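Local atomic coordinates of hypothetical protein (PDB entry 4QAN), a protein that is of unknown function but adopts a cystatin-like fold, is a divergent member of the NTF2-like superfamily, and probably binds a metal ion. Residues S36-C50 against V200-Q212. Sequence-based numbering, arbitrary orientation.
Sequences SALKKNDLDMALRGC and VLPNQLTGANYFQ
The guanidinium of Arg48 lies between two residues of the 200-212 loop: Leu205 CD1 sits over the centre of one face, 3.7 Å from Arg48 CZ, and Ala208 CA covers the opposite face toward its rim. At the edge, in the guanidinium plane, Arg48 NH1 donates to Thr206 O at 2.8 Å, nearly straight at 158°. The Tyr210 ring takes Leu47 CD1 over the middle of one face, a CH-pi contact 3.8 Å from the ring centroid; Asp44 OD1 lies at the edge, modelled too close to the hydroxyl for its place to be sure. Tyr210 OH hydrogen-bonds Thr252 OG1. In this cystatin-like protein the loop, running from strand 187-188 to helix 221-234, passes along two helices joined by a short turn: a Schellman motif with Asn41 at C-prime closes helix 27-39, and Asp42 N-caps helix 43-48 by accepting from Met45 N. Met45, a selenomethionine, has an extended chain that crosses Leu205 obliquely, CG against CD2, with CE near the carbonyl oxygens of Pro202 and Gln204. Within the helix, Arg48 NE forms a salt bridge with Asp44 OD2, 2.8 Å but strongly bent, hence weak as a hydrogen bond. With an alanine in place of Arg48, Thr206 O would probably lose this donor and the Asp44 carboxylate this neighbouring positive charge. Asn209 ND2 donates to Leu47 O at 2.9 Å, with the acceptor in the amide plane; Cys50 N meets the same oxygen from the other face of the carbonyl plane. At the far end Leu201 CD1 packs across Lys39 CD at 3.6 Å. Nearby, Pro202 O is gripped twice: Ser36 OG approaches almost along the C=O axis at 2.7 Å, whereas Lys40 NZ comes from above the carbonyl plane at 3.2 Å and also donates to Ser36 OG.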
# COMPACT_ATOMS: atom_id res chain seq x y z
N SER A 36 -11.27 -4.20 19.93
CA SER A 36 -10.62 -5.35 20.56
C SER A 36 -9.19 -5.56 20.05
O SER A 36 -8.26 -5.78 20.84
CB SER A 36 -11.40 -6.63 20.30
OG SER A 36 -10.63 -7.73 20.73
N ALA A 37 -9.02 -5.51 18.74
CA ALA A 37 -7.70 -5.67 18.14
C ALA A 37 -6.73 -4.69 18.77
O ALA A 37 -5.66 -5.09 19.21
CB ALA A 37 -7.77 -5.46 16.63
N LEU A 38 -7.14 -3.42 18.83
CA LEU A 38 -6.33 -2.36 19.43
C LEU A 38 -6.06 -2.64 20.90
O LEU A 38 -4.96 -2.42 21.38
CB LEU A 38 -7.00 -1.00 19.28
CG LEU A 38 -7.04 -0.45 17.85
CD1 LEU A 38 -8.20 0.50 17.65
CD2 LEU A 38 -5.73 0.24 17.49
N LYS A 39 -7.07 -3.12 21.60
CA LYS A 39 -6.92 -3.45 23.01
C LYS A 39 -5.85 -4.52 23.22
O LYS A 39 -5.05 -4.43 24.15
CB LYS A 39 -8.26 -3.94 23.58
CG LYS A 39 -8.27 -4.16 25.09
CD LYS A 39 -9.61 -4.74 25.52
CE LYS A 39 -9.70 -4.89 27.02
NZ LYS A 39 -9.57 -3.57 27.69
N LYS A 40 -5.85 -5.52 22.33
CA LYS A 40 -4.94 -6.66 22.43
C LYS A 40 -3.65 -6.42 21.67
O LYS A 40 -2.86 -7.34 21.48
CB LYS A 40 -5.59 -7.92 21.88
CG LYS A 40 -6.91 -8.28 22.52
CD LYS A 40 -7.60 -9.38 21.72
CE LYS A 40 -8.58 -10.16 22.58
NZ LYS A 40 -9.90 -9.48 22.68
N ASN A 41 -3.43 -5.19 21.20
CA ASN A 41 -2.27 -4.87 20.38
C ASN A 41 -2.00 -5.97 19.33
O ASN A 41 -0.86 -6.38 19.13
CB ASN A 41 -1.06 -4.62 21.28
CG ASN A 41 0.14 -4.05 20.52
OD1 ASN A 41 0.01 -3.43 19.46
ND2 ASN A 41 1.33 -4.27 21.07
N ASP A 42 -3.05 -6.42 18.65
CA ASP A 42 -2.95 -7.53 17.70
C ASP A 42 -3.11 -7.02 16.28
O ASP A 42 -4.22 -6.81 15.80
CB ASP A 42 -3.99 -8.62 18.01
CG ASP A 42 -3.83 -9.86 17.14
OD1 ASP A 42 -3.20 -9.78 16.07
OD2 ASP A 42 -4.38 -10.93 17.50
N LEU A 43 -1.98 -6.82 15.62
CA LEU A 43 -1.95 -6.21 14.30
C LEU A 43 -2.66 -7.10 13.29
O LEU A 43 -3.44 -6.61 12.46
CB LEU A 43 -0.50 -6.00 13.86
CG LEU A 43 -0.31 -5.42 12.46
CD1 LEU A 43 -0.87 -4.02 12.42
CD2 LEU A 43 1.16 -5.43 12.06
N ASP A 44 -2.38 -8.39 13.35
CA ASP A 44 -2.96 -9.33 12.42
C ASP A 44 -4.48 -9.22 12.46
O ASP A 44 -5.13 -9.03 11.41
CB ASP A 44 -2.51 -10.76 12.76
CG ASP A 44 -3.20 -11.79 11.91
OD1 ASP A 44 -2.82 -11.91 10.72
OD2 ASP A 44 -4.13 -12.46 12.41
N MSE A 45 -5.03 -9.31 13.67
CA MSE A 45 -6.47 -9.19 13.90
C MSE A 45 -7.02 -7.91 13.30
O MSE A 45 -8.02 -7.94 12.58
CB MSE A 45 -6.74 -9.29 15.40
CG MSE A 45 -8.22 -9.38 15.69
SE MSE A 45 -8.48 -9.30 17.64
CE MSE A 45 -10.45 -9.20 17.54
N ALA A 46 -6.34 -6.79 13.58
CA ALA A 46 -6.74 -5.46 13.10
C ALA A 46 -6.84 -5.36 11.59
O ALA A 46 -7.83 -4.85 11.07
CB ALA A 46 -5.74 -4.40 13.60
N LEU A 47 -5.80 -5.83 10.90
CA LEU A 47 -5.77 -5.82 9.44
C LEU A 47 -6.98 -6.49 8.80
O LEU A 47 -7.55 -5.97 7.84
CB LEU A 47 -4.49 -6.48 8.94
CG LEU A 47 -3.25 -5.59 9.13
CD1 LEU A 47 -1.98 -6.35 8.79
CD2 LEU A 47 -3.36 -4.35 8.28
N ARG A 48 -7.35 -7.65 9.34
CA ARG A 48 -8.47 -8.42 8.82
C ARG A 48 -9.81 -7.66 8.91
O ARG A 48 -10.73 -7.93 8.13
CB ARG A 48 -8.57 -9.74 9.58
CG ARG A 48 -7.35 -10.63 9.37
CD ARG A 48 -7.09 -11.53 10.57
NE ARG A 48 -6.00 -12.48 10.32
CZ ARG A 48 -6.15 -13.74 9.94
NH1 ARG A 48 -7.36 -14.27 9.74
NH2 ARG A 48 -5.08 -14.50 9.77
N GLY A 49 -9.90 -6.73 9.86
CA GLY A 49 -11.08 -5.89 10.01
C GLY A 49 -11.13 -4.66 9.14
O GLY A 49 -12.14 -3.94 9.14
N CYS A 50 -10.05 -4.38 8.41
CA CYS A 50 -9.99 -3.25 7.49
C CYS A 50 -10.48 -3.65 6.10
O CYS A 50 -10.42 -4.82 5.73
CB CYS A 50 -8.54 -2.73 7.39
SG CYS A 50 -7.80 -2.21 8.96
N VAL A 200 -19.51 -6.23 23.76
CA VAL A 200 -18.75 -7.48 23.67
C VAL A 200 -17.57 -7.31 22.71
O VAL A 200 -17.76 -7.28 21.49
CB VAL A 200 -19.65 -8.65 23.20
CG1 VAL A 200 -18.82 -9.87 22.79
CG2 VAL A 200 -20.65 -9.01 24.29
N LEU A 201 -16.37 -7.20 23.27
CA LEU A 201 -15.14 -7.17 22.48
C LEU A 201 -14.77 -8.60 22.05
O LEU A 201 -14.33 -9.39 22.87
CB LEU A 201 -14.00 -6.60 23.33
CG LEU A 201 -14.08 -5.10 23.63
CD1 LEU A 201 -13.15 -4.75 24.78
CD2 LEU A 201 -13.73 -4.28 22.39
N PRO A 202 -14.92 -8.92 20.75
CA PRO A 202 -14.67 -10.30 20.34
C PRO A 202 -13.19 -10.70 20.39
O PRO A 202 -12.30 -9.84 20.52
CB PRO A 202 -15.14 -10.33 18.89
CG PRO A 202 -14.91 -8.95 18.39
CD PRO A 202 -15.10 -8.03 19.58
N ASN A 203 -12.94 -12.00 20.29
CA ASN A 203 -11.63 -12.49 19.90
C ASN A 203 -11.69 -13.81 19.16
O ASN A 203 -11.20 -14.83 19.63
CB ASN A 203 -10.67 -12.56 21.07
CG ASN A 203 -11.28 -13.19 22.29
OD1 ASN A 203 -12.26 -13.93 22.20
ND2 ASN A 203 -10.72 -12.88 23.44
N GLN A 204 -12.35 -13.76 18.01
CA GLN A 204 -12.02 -14.61 16.89
C GLN A 204 -11.33 -13.65 15.92
O GLN A 204 -11.31 -12.44 16.16
CB GLN A 204 -13.25 -15.18 16.20
CG GLN A 204 -14.45 -15.50 17.09
CD GLN A 204 -14.23 -16.73 17.95
OE1 GLN A 204 -13.20 -16.85 18.61
NE2 GLN A 204 -15.20 -17.65 17.95
N LEU A 205 -10.80 -14.19 14.84
CA LEU A 205 -10.38 -13.39 13.69
C LEU A 205 -11.41 -13.57 12.59
O LEU A 205 -12.19 -14.53 12.58
CB LEU A 205 -9.02 -13.84 13.17
CG LEU A 205 -7.99 -14.24 14.23
CD1 LEU A 205 -6.70 -14.65 13.53
CD2 LEU A 205 -7.77 -13.11 15.21
N THR A 206 -11.43 -12.62 11.67
CA THR A 206 -12.17 -12.74 10.43
C THR A 206 -11.12 -12.96 9.33
O THR A 206 -9.94 -13.14 9.62
CB THR A 206 -13.05 -11.49 10.19
OG1 THR A 206 -14.10 -11.81 9.26
CG2 THR A 206 -12.20 -10.29 9.66
N GLY A 207 -11.54 -12.94 8.07
CA GLY A 207 -10.71 -13.46 7.01
C GLY A 207 -9.40 -12.76 6.79
O GLY A 207 -9.29 -11.55 6.99
N ALA A 208 -8.39 -13.52 6.35
CA ALA A 208 -7.09 -12.97 6.02
C ALA A 208 -7.22 -12.13 4.76
O ALA A 208 -7.89 -12.52 3.82
CB ALA A 208 -6.08 -14.09 5.81
N ASN A 209 -6.56 -10.97 4.73
CA ASN A 209 -6.72 -10.04 3.62
C ASN A 209 -5.49 -9.21 3.35
O ASN A 209 -5.61 -8.09 2.86
CB ASN A 209 -7.87 -9.10 3.95
CG ASN A 209 -7.61 -8.30 5.21
OD1 ASN A 209 -6.77 -8.67 6.03
ND2 ASN A 209 -8.32 -7.19 5.35
N TYR A 210 -4.32 -9.73 3.70
CA TYR A 210 -3.04 -9.08 3.41
C TYR A 210 -2.00 -10.15 3.09
O TYR A 210 -2.23 -11.33 3.35
CB TYR A 210 -2.60 -8.23 4.61
CG TYR A 210 -2.28 -9.00 5.88
CD1 TYR A 210 -3.27 -9.38 6.77
CD2 TYR A 210 -0.97 -9.33 6.20
CE1 TYR A 210 -2.98 -10.08 7.94
CE2 TYR A 210 -0.66 -10.03 7.35
CZ TYR A 210 -1.67 -10.41 8.21
OH TYR A 210 -1.36 -11.08 9.35
N PHE A 211 -0.86 -9.75 2.55
CA PHE A 211 0.20 -10.69 2.25
C PHE A 211 1.56 -10.11 2.63
O PHE A 211 1.73 -8.88 2.66
CB PHE A 211 0.18 -11.06 0.76
CG PHE A 211 0.62 -9.94 -0.13
CD1 PHE A 211 -0.29 -9.02 -0.61
CD2 PHE A 211 1.95 -9.80 -0.48
CE1 PHE A 211 0.12 -7.97 -1.42
CE2 PHE A 211 2.36 -8.77 -1.29
CZ PHE A 211 1.44 -7.84 -1.76
N GLN A 212 2.49 -11.01 2.94
CA GLN A 212 3.90 -10.67 3.19
C GLN A 212 4.71 -11.51 2.18
O GLN A 212 4.70 -12.74 2.23
CB GLN A 212 4.29 -10.97 4.67
CG GLN A 212 5.54 -10.23 5.17
CD GLN A 212 5.79 -10.36 6.68
OE1 GLN A 212 4.98 -9.92 7.50
NE2 GLN A 212 6.93 -10.95 7.05